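Local coordinates for ParB domain protein nuclease (PDB 5K5D), which probably takes part in archaeal DNA segregation, as a ParB-N domain protein related to that of pNOB8, and may act as a nuclease, at residues 58-63 with 82-87; 88-93 with 124-129; 95-100 with 117-122; 175-180 with 194-199. The protein carries 4 engineered substitutions. All coordinates share one frame; numbering follows the deposited sequence.

Contact 1: residues 58-63 with 82-87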
loop_
_atom_site.group_PDB
_atom_site.type_symbol
_atom_site.label_atom_id
_atom_site.label_comp_id
_atom_site.label_asym_id
_atom_site.label_seq_id
_atom_site.Cartn_x
_atom_site.Cartn_y
_atom_site.Cartn_z
ATOM N N VAL B 58 -5.139 9.098 -19.828
ATOM C CA VAL B 58 -5.067 7.845 -19.098
ATOM C C VAL B 58 -5.539 8.103 -17.672
ATOM O O VAL B 58 -4.984 8.949 -16.965
ATOM C CB VAL B 58 -3.630 7.276 -19.076
ATOM C CG1 VAL B 58 -3.543 6.071 -18.154
ATOM C CG2 VAL B 58 -3.177 6.913 -20.477
ATOM N N LEU B 59 -6.579 7.383 -17.265
ATOM C CA LEU B 59 -7.143 7.512 -15.930
ATOM C C LEU B 59 -6.113 7.088 -14.887
ATOM O O LEU B 59 -5.545 5.997 -14.961
ATOM C CB LEU B 59 -8.388 6.633 -15.810
ATOM C CG LEU B 59 -9.616 7.186 -15.083
ATOM C CD1 LEU B 59 -10.218 6.120 -14.180
ATOM C CD2 LEU B 59 -9.277 8.433 -14.289
ATOM N N ILE B 60 -5.872 7.953 -13.911
ATOM C CA ILE B 60 -4.916 7.648 -12.858
ATOM C C ILE B 60 -5.659 7.276 -11.592
ATOM O O ILE B 60 -5.376 6.257 -10.962
ATOM C CB ILE B 60 -3.990 8.847 -12.578
ATOM C CG1 ILE B 60 -3.066 9.083 -13.772
ATOM C CG2 ILE B 60 -3.176 8.618 -11.311
ATOM C CD1 ILE B 60 -2.146 10.267 -13.592
ATOM N N ASP B 61 -6.622 8.116 -11.238
ATOM C CA ASP B 61 -7.431 7.917 -10.050
ATOM C C ASP B 61 -8.907 8.166 -10.349
ATOM O O ASP B 61 -9.264 9.183 -10.944
ATOM C CB ASP B 61 -6.985 8.874 -8.951
ATOM C CG ASP B 61 -7.662 8.592 -7.640
ATOM O OD1 ASP B 61 -7.602 7.429 -7.190
ATOM O OD2 ASP B 61 -8.261 9.525 -7.063
ATOM N N GLY B 62 -9.761 7.237 -9.934
ATOM C CA GLY B 62 -11.196 7.428 -10.047
ATOM C C GLY B 62 -11.889 6.348 -10.849
ATOM O O GLY B 62 -12.869 6.617 -11.542
ATOM N N TYR B 63 -11.392 5.121 -10.745
ATOM C CA TYR B 63 -11.908 4.025 -11.560
ATOM C C TYR B 63 -13.317 3.585 -11.172
ATOM O O TYR B 63 -14.153 3.325 -12.032
ATOM C CB TYR B 63 -10.933 2.844 -11.560
ATOM C CG TYR B 63 -9.767 3.073 -12.492
ATOM C CD1 TYR B 63 -8.635 3.764 -12.071
ATOM C CD2 TYR B 63 -9.812 2.628 -13.803
ATOM C CE1 TYR B 63 -7.577 3.991 -12.929
ATOM C CE2 TYR B 63 -8.761 2.845 -14.666
ATOM C CZ TYR B 63 -7.645 3.528 -14.227
ATOM O OH TYR B 63 -6.598 3.741 -15.094
ATOM N N TYR B 82 -3.262 16.280 -15.910
ATOM C CA TYR B 82 -1.914 16.644 -15.513
ATOM C C TYR B 82 -0.983 16.597 -16.712
ATOM O O TYR B 82 -1.176 15.799 -17.630
ATOM C CB TYR B 82 -1.414 15.705 -14.420
ATOM C CG TYR B 82 -1.989 16.020 -13.071
ATOM C CD1 TYR B 82 -3.315 15.728 -12.772
ATOM C CD2 TYR B 82 -1.210 16.615 -12.090
ATOM C CE1 TYR B 82 -3.847 16.024 -11.528
ATOM C CE2 TYR B 82 -1.736 16.914 -10.846
ATOM C CZ TYR B 82 -3.052 16.619 -10.573
ATOM O OH TYR B 82 -3.569 16.919 -9.340
ATOM N N ASP B 83 0.034 17.452 -16.695
ATOM C CA ASP B 83 0.917 17.595 -17.837
ATOM C C ASP B 83 2.110 16.650 -17.775
ATOM O O ASP B 83 3.259 17.079 -17.761
ATOM C CB ASP B 83 1.399 19.036 -17.959
ATOM C CG ASP B 83 2.237 19.260 -19.195
ATOM O OD1 ASP B 83 1.922 18.643 -20.233
ATOM O OD2 ASP B 83 3.213 20.036 -19.125
ATOM N N PHE B 84 1.830 15.359 -17.738
ATOM C CA PHE B 84 2.892 14.367 -17.772
ATOM C C PHE B 84 2.363 13.069 -18.359
ATOM O O PHE B 84 1.160 12.815 -18.341
ATOM C CB PHE B 84 3.470 14.131 -16.376
ATOM C CG PHE B 84 2.607 13.272 -15.496
ATOM C CD1 PHE B 84 1.613 13.836 -14.712
ATOM C CD2 PHE B 84 2.798 11.902 -15.445
ATOM C CE1 PHE B 84 0.824 13.051 -13.898
ATOM C CE2 PHE B 84 2.011 11.111 -14.632
ATOM C CZ PHE B 84 1.022 11.688 -13.859
ATOM N N ASP B 85 3.269 12.266 -18.900
ATOM C CA ASP B 85 2.909 10.991 -19.496
ATOM C C ASP B 85 3.098 9.900 -18.453
ATOM O O ASP B 85 4.224 9.574 -18.082
ATOM C CB ASP B 85 3.785 10.724 -20.721
ATOM C CG ASP B 85 3.293 9.561 -21.549
ATOM O OD1 ASP B 85 2.748 8.599 -20.969
ATOM O OD2 ASP B 85 3.451 9.612 -22.788
ATOM N N SER B 86 1.986 9.349 -17.973
ATOM C CA SER B 86 2.020 8.336 -16.923
ATOM C C SER B 86 2.759 7.083 -17.372
ATOM O O SER B 86 3.252 6.318 -16.545
ATOM C CB SER B 86 0.604 7.961 -16.492
ATOM O OG SER B 86 -0.065 7.253 -17.521
ATOM N N GLN B 87 2.828 6.875 -18.685
ATOM C CA GLN B 87 3.500 5.700 -19.235
ATOM C C GLN B 87 5.014 5.867 -19.239
ATOM O O GLN B 87 5.750 4.907 -19.459
ATOM C CB GLN B 87 2.994 5.385 -20.645
ATOM C CG GLN B 87 1.530 4.972 -20.701
ATOM C CD GLN B 87 1.245 3.695 -19.926
ATOM O OE1 GLN B 87 0.414 3.681 -19.014
ATOM N NE2 GLN B 87 1.931 2.613 -20.289
#
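The ring of Phe-84 is met obliquely by the far methyl of Ile-60, whose CD1 lies 3.5 Å from Phe-84 CZ and 4.1 Å from Phe-84 CE1. The two side chains approach from opposite directions, and the extended end of Ile-60 (chi2 179°) delivers that methyl to the ring. On the 58-63 side the ring of Tyr-63 carries Leu-59 CD1 over the centre of one face, 3.3 Å above the plane, with Ile-60 O in plane at its edge. The contact joins strand 59-61, an outermost strand of the mixed four-stranded sheet of the ParB-like N-terminal fold, to the loop between strand 76-82 and helix 90-99. A classic beta bulge occurs here, Ile-60 and Asp-61 both facing Ile-52. Next to it, the backbone nitrogens of Gly-62, the N-cap, and Tyr-63 hydrogen-bond a citric acid molecule, probably from the crystallisation liquor. At the other end, Val-58 CG1 packs 3.7 Å from Ser-86 OG. That buried hydroxyl is satisfied by a hydrogen bond with the carboxylate of Asp-54, which also accepts from Val-58 N. The loop is shaped by an Asx turn in which Asp-85 OD1 accepts from Gln-87 N at 2.9 Å, on the anti side of the carboxylate.

Contact 2: residues 88-93 with 124-129; sequences QERDKA and AKMQAS. Engineered in segment 124-129: Met-126 (natural residue Ile).
Arg-90 and Asp-91, in the first turn of helix 90-99, receive the bent side chain of Met-126 from the last turns of helix 109-128. This is helix-helix packing near the surface, with the two helices running in broadly opposite directions, well inclined to each other. Just ahead of the helix, Glu-89 turns away from the partner and is tied to its own side of the contact: Lys-92 NZ lies 2.8 Å from Glu-89 OE2 in a salt bridge, approaching from above the carboxylate plane. Arg-90 follows, and the part of it that touches is the base of the chain, with CB 4.2 Å from both SE and CE of Met-126. Its guanidinium leads off to salt bridges with Glu-24 and Asp-22, so the charged end leaves the apolar base to the selenomethionine. At Asp-91 the contact is again made by CB, 4.1 Å from Met-126 CG. Met-126, an engineered residue, replaces a natural isoleucine; bends at chi2 (-76°) and chi3 lay SE and CE beside the start of helix 90-99. At the C-terminal end of helix 109-128, Ser-129 OG donates to Lys-125 O at 3.1 Å, in the carbonyl plane and on a lone pair. Met-126 SE itself sits 4.1 Å from Asp-91 N.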
loop_
_atom_site.group_PDB
_atom_site.type_symbol
_atom_site.label_atom_id
_atom_site.label_comp_id
_atom_site.label_asym_id
_atom_site.label_seq_id
_atom_site.Cartn_x
_atom_site.Cartn_y
_atom_site.Cartn_z
ATOM N N GLN B 88 5.473 7.090 -18.993
ATOM C CA GLN B 88 6.902 7.365 -18.922
ATOM C C GLN B 88 7.310 7.826 -17.528
ATOM O O GLN B 88 8.351 7.421 -17.012
ATOM C CB GLN B 88 7.308 8.399 -19.972
ATOM C CG GLN B 88 7.150 7.912 -21.405
ATOM C CD GLN B 88 7.780 8.853 -22.410
ATOM O OE1 GLN B 88 8.993 8.833 -22.622
ATOM N NE2 GLN B 88 6.958 9.689 -23.035
ATOM N N GLU B 89 6.484 8.671 -16.919
ATOM C CA GLU B 89 6.728 9.130 -15.556
ATOM C C GLU B 89 5.767 8.470 -14.561
ATOM O O GLU B 89 5.078 9.156 -13.807
ATOM C CB GLU B 89 6.616 10.656 -15.471
ATOM C CG GLU B 89 7.759 11.409 -16.145
ATOM C CD GLU B 89 7.468 12.897 -16.304
ATOM O OE1 GLU B 89 6.690 13.263 -17.209
ATOM O OE2 GLU B 89 8.018 13.703 -15.527
ATOM N N ARG B 90 5.727 7.141 -14.565
ATOM C CA ARG B 90 4.881 6.398 -13.636
ATOM C C ARG B 90 4.950 6.952 -12.219
ATOM O O ARG B 90 3.928 7.087 -11.547
ATOM C CB ARG B 90 5.276 4.923 -13.616
ATOM C CG ARG B 90 4.958 4.175 -14.893
ATOM C CD ARG B 90 3.487 3.799 -15.000
ATOM N NE ARG B 90 3.278 2.384 -14.722
ATOM C CZ ARG B 90 2.156 1.735 -15.011
ATOM N NH1 ARG B 90 1.157 2.383 -15.592
ATOM N NH2 ARG B 90 2.035 0.443 -14.730
ATOM N N ASP B 91 6.161 7.255 -11.765
ATOM C CA ASP B 91 6.362 7.725 -10.400
ATOM C C ASP B 91 5.381 8.834 -10.045
ATOM O O ASP B 91 4.910 8.913 -8.907
ATOM C CB ASP B 91 7.814 8.171 -10.163
ATOM C CG ASP B 91 8.282 9.218 -11.159
ATOM O OD1 ASP B 91 8.096 9.011 -12.377
ATOM O OD2 ASP B 91 8.843 10.250 -10.727
ATOM N N LYS B 92 5.062 9.678 -11.022
ATOM C CA LYS B 92 4.117 10.766 -10.804
ATOM C C LYS B 92 2.685 10.257 -10.633
ATOM O O LYS B 92 1.938 10.761 -9.795
ATOM C CB LYS B 92 4.199 11.790 -11.933
ATOM C CG LYS B 92 5.450 12.660 -11.887
ATOM C CD LYS B 92 5.473 13.636 -13.046
ATOM C CE LYS B 92 6.561 14.684 -12.870
ATOM N NZ LYS B 92 7.916 14.077 -12.791
ATOM N N ALA B 93 2.306 9.256 -11.423
ATOM C CA ALA B 93 0.980 8.656 -11.295
ATOM C C ALA B 93 0.862 7.975 -9.937
ATOM O O ALA B 93 -0.153 8.095 -9.253
ATOM C CB ALA B 93 0.727 7.661 -12.415
ATOM N N ALA B 124 10.483 2.599 -5.334
ATOM C CA ALA B 124 11.810 2.039 -5.104
ATOM C C ALA B 124 12.435 1.576 -6.413
ATOM O O ALA B 124 13.605 1.846 -6.679
ATOM C CB ALA B 124 11.740 0.890 -4.109
ATOM N N LYS B 125 11.648 0.880 -7.230
ATOM C CA LYS B 125 12.109 0.406 -8.528
ATOM C C LYS B 125 12.376 1.575 -9.471
ATOM O O LYS B 125 13.275 1.516 -10.310
ATOM C CB LYS B 125 11.079 -0.536 -9.144
ATOM C CG LYS B 125 10.701 -1.719 -8.266
ATOM C CD LYS B 125 9.653 -2.571 -8.960
ATOM C CE LYS B 125 9.268 -3.794 -8.146
ATOM N NZ LYS B 125 8.217 -4.580 -8.852
HETATM N N MSE B 126 11.587 2.636 -9.328
HETATM C CA MSE B 126 11.752 3.846 -10.129
HETATM C C MSE B 126 13.060 4.567 -9.815
HETATM O O MSE B 126 13.536 5.385 -10.602
HETATM C CB MSE B 126 10.578 4.803 -9.893
HETATM C CG MSE B 126 9.280 4.403 -10.577
HETATM SE SE MSE B 126 9.293 4.762 -12.497
HETATM C CE MSE B 126 8.922 2.958 -13.146
ATOM N N GLN B 127 13.636 4.271 -8.655
ATOM C CA GLN B 127 14.872 4.918 -8.236
ATOM C C GLN B 127 16.084 4.019 -8.471
ATOM O O GLN B 127 17.214 4.498 -8.567
ATOM C CB GLN B 127 14.785 5.325 -6.764
ATOM C CG GLN B 127 13.675 6.318 -6.458
ATOM C CD GLN B 127 13.582 6.652 -4.979
ATOM O OE1 GLN B 127 14.285 6.067 -4.152
ATOM N NE2 GLN B 127 12.710 7.596 -4.639
ATOM N N ALA B 128 15.844 2.715 -8.556
ATOM C CA ALA B 128 16.902 1.768 -8.880
ATOM C C ALA B 128 17.126 1.717 -10.390
ATOM O O ALA B 128 18.129 1.181 -10.864
ATOM C CB ALA B 128 16.563 0.388 -8.344
ATOM N N SER B 129 16.183 2.281 -11.141
ATOM C CA SER B 129 16.281 2.324 -12.595
ATOM C C SER B 129 16.828 3.665 -13.074
ATOM O O SER B 129 17.075 3.855 -14.264
ATOM C CB SER B 129 14.918 2.052 -13.236
ATOM O OG SER B 129 13.991 3.077 -12.920
#

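Contact 3: residues 95-100 with 117-122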
loop_
_atom_site.group_PDB
_atom_site.type_symbol
_atom_site.label_atom_id
_atom_site.label_comp_id
_atom_site.label_asym_id
_atom_site.label_seq_id
_atom_site.Cartn_x
_atom_site.Cartn_y
_atom_site.Cartn_z
ATOM N N GLU B 95 2.351 8.806 -7.233
ATOM C CA GLU B 95 2.246 9.796 -6.167
ATOM C C GLU B 95 0.833 10.339 -6.051
ATOM O O GLU B 95 0.314 10.512 -4.948
ATOM C CB GLU B 95 3.266 10.920 -6.367
ATOM C CG GLU B 95 4.687 10.471 -6.064
ATOM C CD GLU B 95 5.739 11.240 -6.838
ATOM O OE1 GLU B 95 5.484 12.406 -7.214
ATOM O OE2 GLU B 95 6.825 10.668 -7.073
ATOM N N LEU B 96 0.209 10.589 -7.198
ATOM C CA LEU B 96 -1.172 11.053 -7.230
ATOM C C LEU B 96 -2.116 10.045 -6.590
ATOM O O LEU B 96 -2.961 10.412 -5.780
ATOM C CB LEU B 96 -1.602 11.360 -8.663
ATOM C CG LEU B 96 -0.928 12.601 -9.244
ATOM C CD1 LEU B 96 -1.335 12.815 -10.694
ATOM C CD2 LEU B 96 -1.272 13.816 -8.392
ATOM N N ILE B 97 -1.967 8.773 -6.945
ATOM C CA ILE B 97 -2.830 7.733 -6.403
ATOM C C ILE B 97 -2.713 7.661 -4.886
ATOM O O ILE B 97 -3.695 7.395 -4.193
ATOM C CB ILE B 97 -2.513 6.350 -7.001
ATOM C CG1 ILE B 97 -2.907 6.294 -8.481
ATOM C CG2 ILE B 97 -3.245 5.257 -6.228
ATOM C CD1 ILE B 97 -2.391 5.059 -9.203
ATOM N N TRP B 98 -1.511 7.899 -4.371
ATOM C CA TRP B 98 -1.306 7.875 -2.929
ATOM C C TRP B 98 -1.880 9.121 -2.278
ATOM O O TRP B 98 -2.480 9.061 -1.203
ATOM C CB TRP B 98 0.175 7.758 -2.582
ATOM C CG TRP B 98 0.434 7.865 -1.111
ATOM C CD1 TRP B 98 1.117 8.854 -0.465
ATOM C CD2 TRP B 98 -0.007 6.955 -0.094
ATOM N NE1 TRP B 98 1.141 8.609 0.887
ATOM C CE2 TRP B 98 0.458 7.452 1.137
ATOM C CE3 TRP B 98 -0.738 5.764 -0.117
ATOM C CZ2 TRP B 98 0.212 6.797 2.344
ATOM C CZ3 TRP B 98 -0.982 5.120 1.082
ATOM C CH2 TRP B 98 -0.509 5.637 2.296
ATOM N N THR B 99 -1.683 10.257 -2.933
ATOM C CA THR B 99 -2.178 11.518 -2.412
ATOM C C THR B 99 -3.686 11.488 -2.262
ATOM O O THR B 99 -4.219 11.964 -1.265
ATOM C CB THR B 99 -1.785 12.702 -3.307
ATOM O OG1 THR B 99 -0.386 12.969 -3.154
ATOM C CG2 THR B 99 -2.572 13.939 -2.906
ATOM N N PHE B 100 -4.370 10.913 -3.245
ATOM C CA PHE B 100 -5.826 10.924 -3.248
ATOM C C PHE B 100 -6.461 9.708 -2.590
ATOM O O PHE B 100 -7.682 9.555 -2.622
ATOM C CB PHE B 100 -6.364 11.108 -4.668
ATOM C CG PHE B 100 -6.116 12.476 -5.223
ATOM C CD1 PHE B 100 -5.207 12.675 -6.249
ATOM C CD2 PHE B 100 -6.774 13.576 -4.693
ATOM C CE1 PHE B 100 -4.971 13.947 -6.749
ATOM C CE2 PHE B 100 -6.543 14.852 -5.185
ATOM C CZ PHE B 100 -5.639 15.038 -6.214
ATOM N N GLN B 117 2.452 0.248 0.806
ATOM C CA GLN B 117 3.510 -0.649 0.361
ATOM C C GLN B 117 3.551 -0.771 -1.160
ATOM O O GLN B 117 4.625 -0.727 -1.758
ATOM C CB GLN B 117 3.364 -2.037 0.993
ATOM C CG GLN B 117 4.370 -3.045 0.461
ATOM C CD GLN B 117 4.188 -4.427 1.048
ATOM O OE1 GLN B 117 3.649 -4.586 2.141
ATOM N NE2 GLN B 117 4.635 -5.443 0.315
ATOM N N LYS B 118 2.384 -0.932 -1.783
ATOM C CA LYS B 118 2.316 -1.066 -3.236
ATOM C C LYS B 118 2.954 0.142 -3.890
ATOM O O LYS B 118 3.669 0.024 -4.882
ATOM C CB LYS B 118 0.874 -1.202 -3.717
ATOM C CG LYS B 118 0.283 -2.582 -3.560
ATOM C CD LYS B 118 -1.122 -2.615 -4.123
ATOM C CE LYS B 118 -1.855 -3.880 -3.716
ATOM N NZ LYS B 118 -3.260 -3.877 -4.209
ATOM N N ILE B 119 2.691 1.308 -3.315
ATOM C CA ILE B 119 3.264 2.548 -3.812
ATOM C C ILE B 119 4.774 2.599 -3.566
ATOM O O ILE B 119 5.549 2.776 -4.503
ATOM C CB ILE B 119 2.576 3.779 -3.183
ATOM C CG1 ILE B 119 1.098 3.825 -3.589
ATOM C CG2 ILE B 119 3.273 5.058 -3.605
ATOM C CD1 ILE B 119 0.868 3.983 -5.089
ATOM N N ALA B 120 5.190 2.422 -2.315
ATOM C CA ALA B 120 6.605 2.548 -1.959
ATOM C C ALA B 120 7.498 1.582 -2.745
ATOM O O ALA B 120 8.612 1.931 -3.132
ATOM C CB ALA B 120 6.801 2.372 -0.458
ATOM N N ASP B 121 6.993 0.373 -2.969
ATOM C CA ASP B 121 7.669 -0.627 -3.790
ATOM C C ASP B 121 7.867 -0.147 -5.224
ATOM O O ASP B 121 8.905 -0.414 -5.829
ATOM C CB ASP B 121 6.868 -1.937 -3.806
ATOM C CG ASP B 121 7.046 -2.755 -2.536
ATOM O OD1 ASP B 121 7.530 -2.210 -1.519
ATOM O OD2 ASP B 121 6.692 -3.950 -2.556
ATOM N N ARG B 122 6.868 0.544 -5.771
ATOM C CA ARG B 122 6.959 1.066 -7.134
ATOM C C ARG B 122 8.018 2.154 -7.198
ATOM O O ARG B 122 8.875 2.154 -8.084
ATOM C CB ARG B 122 5.627 1.649 -7.606
ATOM C CG ARG B 122 4.431 0.714 -7.536
ATOM C CD ARG B 122 4.671 -0.584 -8.278
ATOM N NE ARG B 122 3.415 -1.172 -8.743
ATOM C CZ ARG B 122 2.593 -1.897 -7.988
ATOM N NH1 ARG B 122 2.882 -2.128 -6.712
ATOM N NH2 ARG B 122 1.478 -2.388 -8.511
#
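Ile-119 reaches across from helix 109-128 and fits against Trp-98 and Ile-97, two consecutive residues of helix 90-99. Its side chain has CG1 beside the backbone N and anti to the carbonyl carbon (chi1 -63°), and a bend at chi2 (-63°) folds CD1 round instead of extending it. The kinked branch therefore does the touching on two levels: Ile-119 CG1 comes 4.2 Å from Trp-98 CB, while Ile-119 CD1 lies a looser 4.5 Å from Ile-97 CG2. Ile-119 CG1 approaches the Trp-98 ring obliquely, and the nearest meeting is with the base of that side chain. Trp-98 CB points to the isoleucine, and CG opposite the backbone N (chi1 174°) carries the indole along the interface. The ring stacks with Phe-116, and its NE1 hydrogen-bonds the carbonyl oxygen of Leu-180, which also fixes its orientation and satisfies the indole N-H of this buried residue. Ile-97 is also packed against Ile-60 of strand 59-61, and Ile-119 against Leu-180 of helix 170-180. All three touching residues are buried. Through this apolar packing of Ile-97, Trp-98 and Ile-119, helix 90-99, which packs on strand 59-61 of the ParB-like N-terminal sheet, is joined to the long helix 109-128 and the helices beyond.

Contact 4: residues 175-180 with 194-199; sequences RILKEL and KMAILR
Leu-177 presses both of its methyls on helix 189-201. Leu-177 CD1 lies 4.0 Å from Ala-196 CB, and Leu-177 CD2 is the same 4.0 Å from the terminal methyl CE of Met-195. That methyl also stands 4.2 Å from Leu-177 CD1, so it covers both prongs of the leucine fork. The leucine and the selenomethionine cross obliquely, whereas the alanine offers only its single methyl and keeps the helix surface low where CD1 lands. The selenomethionine reaches its place by starting with CG opposite the backbone N (chi1 -161°) and then bending at chi2 and chi3, which brings CE up to the leucine methyls. This first shell is wholly apolar and buried. Next outward, helix 109-128 closes the group: Ala-120 packs on Leu-177 and Phe-116 on Met-195. One turn on from Met-195, Arg-199 forms a salt bridge with Asp-121 and touches Gln-117, tying helix 189-201 to the same long helix by charge as well as by packing. Arg-199 also rests on Tyr-173 of helix 170-180. Helices 170-180 and 189-201 thus follow each other in the chain and pack together against helix 109-128, while the opposite flank of helix 189-201, with Ile-197 and Leu-198, lies against helix 218-230, and Leu-198 also meets helix 203-210.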
loop_
_atom_site.group_PDB
_atom_site.type_symbol
_atom_site.label_atom_id
_atom_site.label_comp_id
_atom_site.label_asym_id
_atom_site.label_seq_id
_atom_site.Cartn_x
_atom_site.Cartn_y
_atom_site.Cartn_z
ATOM N N ARG B 175 12.855 5.900 4.407
ATOM C CA ARG B 175 12.994 7.289 3.990
ATOM C C ARG B 175 12.007 7.573 2.871
ATOM O O ARG B 175 11.447 8.666 2.778
ATOM C CB ARG B 175 14.425 7.584 3.533
ATOM C CG ARG B 175 14.597 7.681 2.023
ATOM C CD ARG B 175 16.048 7.949 1.639
ATOM N NE ARG B 175 16.962 6.985 2.249
ATOM C CZ ARG B 175 18.065 6.524 1.668
ATOM N NH1 ARG B 175 18.394 6.931 0.450
ATOM N NH2 ARG B 175 18.835 5.652 2.303
ATOM N N ILE B 176 11.794 6.571 2.023
ATOM C CA ILE B 176 10.831 6.679 0.939
ATOM C C ILE B 176 9.423 6.886 1.490
ATOM O O ILE B 176 8.664 7.707 0.980
ATOM C CB ILE B 176 10.867 5.437 0.040
ATOM C CG1 ILE B 176 12.175 5.411 -0.754
ATOM C CG2 ILE B 176 9.670 5.420 -0.888
ATOM C CD1 ILE B 176 12.211 4.371 -1.844
ATOM N N LEU B 177 9.088 6.142 2.541
ATOM C CA LEU B 177 7.806 6.294 3.212
ATOM C C LEU B 177 7.620 7.719 3.701
ATOM O O LEU B 177 6.581 8.338 3.459
ATOM C CB LEU B 177 7.703 5.341 4.400
ATOM C CG LEU B 177 7.834 3.858 4.071
ATOM C CD1 LEU B 177 7.727 3.016 5.340
ATOM C CD2 LEU B 177 6.780 3.465 3.053
ATOM N N LYS B 178 8.628 8.235 4.400
ATOM C CA LYS B 178 8.554 9.585 4.945
ATOM C C LYS B 178 8.279 10.602 3.844
ATOM O O LYS B 178 7.428 11.476 3.997
ATOM C CB LYS B 178 9.825 9.941 5.721
ATOM C CG LYS B 178 9.916 9.280 7.089
ATOM C CD LYS B 178 11.072 9.836 7.911
ATOM C CE LYS B 178 12.409 9.625 7.209
ATOM N NZ LYS B 178 13.567 10.065 8.043
ATOM N N GLU B 179 8.986 10.472 2.727
ATOM C CA GLU B 179 8.789 11.367 1.590
ATOM C C GLU B 179 7.333 11.397 1.134
ATOM O O GLU B 179 6.817 12.445 0.750
ATOM C CB GLU B 179 9.688 10.954 0.425
ATOM C CG GLU B 179 11.172 11.079 0.719
ATOM C CD GLU B 179 12.030 10.448 -0.357
ATOM O OE1 GLU B 179 11.478 9.694 -1.188
ATOM O OE2 GLU B 179 13.252 10.703 -0.374
ATOM N N LEU B 180 6.681 10.238 1.182
ATOM C CA LEU B 180 5.304 10.091 0.719
ATOM C C LEU B 180 4.277 10.549 1.749
ATOM O O LEU B 180 3.094 10.697 1.433
ATOM C CB LEU B 180 5.031 8.634 0.357
ATOM C CG LEU B 180 5.650 8.124 -0.941
ATOM C CD1 LEU B 180 5.473 6.615 -1.050
ATOM C CD2 LEU B 180 5.020 8.837 -2.129
ATOM N N LYS B 194 8.146 0.660 11.856
ATOM C CA LYS B 194 7.704 -0.710 12.078
ATOM C C LYS B 194 7.435 -1.387 10.747
ATOM O O LYS B 194 7.873 -2.511 10.511
ATOM C CB LYS B 194 6.428 -0.738 12.922
ATOM C CG LYS B 194 6.643 -0.509 14.402
ATOM C CD LYS B 194 5.311 -0.370 15.117
ATOM C CE LYS B 194 5.497 -0.159 16.612
ATOM N NZ LYS B 194 4.218 0.224 17.276
HETATM N N MSE B 195 6.704 -0.696 9.879
HETATM C CA MSE B 195 6.349 -1.257 8.586
HETATM C C MSE B 195 7.592 -1.488 7.742
HETATM O O MSE B 195 7.720 -2.522 7.087
HETATM C CB MSE B 195 5.361 -0.354 7.848
HETATM C CG MSE B 195 4.606 -1.077 6.740
HETATM SE SE MSE B 195 5.108 -0.535 4.935
HETATM C CE MSE B 195 4.075 1.107 4.833
ATOM N N ALA B 196 8.512 -0.527 7.774
ATOM C CA ALA B 196 9.736 -0.612 6.985
ATOM C C ALA B 196 10.597 -1.798 7.407
ATOM O O ALA B 196 11.108 -2.537 6.562
ATOM C CB ALA B 196 10.524 0.685 7.081
ATOM N N ILE B 197 10.750 -1.981 8.716
ATOM C CA ILE B 197 11.525 -3.101 9.244
ATOM C C ILE B 197 10.893 -4.444 8.885
ATOM O O ILE B 197 11.586 -5.386 8.506
ATOM C CB ILE B 197 11.689 -3.004 10.768
ATOM C CG1 ILE B 197 12.515 -1.767 11.122
ATOM C CG2 ILE B 197 12.348 -4.263 11.314
ATOM C CD1 ILE B 197 12.775 -1.605 12.597
ATOM N N LEU B 198 9.573 -4.533 9.004
ATOM C CA LEU B 198 8.880 -5.760 8.654
ATOM C C LEU B 198 8.975 -6.004 7.154
ATOM O O LEU B 198 9.188 -7.130 6.715
ATOM C CB LEU B 198 7.409 -5.704 9.081
ATOM C CG LEU B 198 7.100 -5.529 10.569
ATOM C CD1 LEU B 198 5.602 -5.603 10.807
ATOM C CD2 LEU B 198 7.830 -6.563 11.407
ATOM N N ARG B 199 8.823 -4.942 6.373
ATOM C CA ARG B 199 8.792 -5.073 4.923
ATOM C C ARG B 199 10.096 -5.653 4.390
ATOM O O ARG B 199 10.097 -6.419 3.422
ATOM C CB ARG B 199 8.504 -3.722 4.270
ATOM C CG ARG B 199 7.882 -3.828 2.891
ATOM C CD ARG B 199 8.939 -3.938 1.820
ATOM N NE ARG B 199 8.366 -4.345 0.542
ATOM C CZ ARG B 199 8.425 -5.581 0.062
ATOM N NH1 ARG B 199 9.041 -6.532 0.753
ATOM N NH2 ARG B 199 7.875 -5.864 -1.113
#

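The four contacts come in series along the chain except that contact 3 falls within the span between the two segments of contact 2. They trace a path from the sheet of the ParB-like N-terminal fold into the helical region. Helix 90-99 ties contacts 1 to 3: it packs on contact 1 and supplies one side of contacts 2 and 3, whose centres are about 11 Å apart. Contact 4 lies on a different flank of helix 109-128, with its centre about 12 Å from that of contact 3 and about 25 Å from that of contact 1, which it does not touch. Helix 90-99 thus links the sheet to helix 109-128, and that helix packs on 170-180 and 189-201.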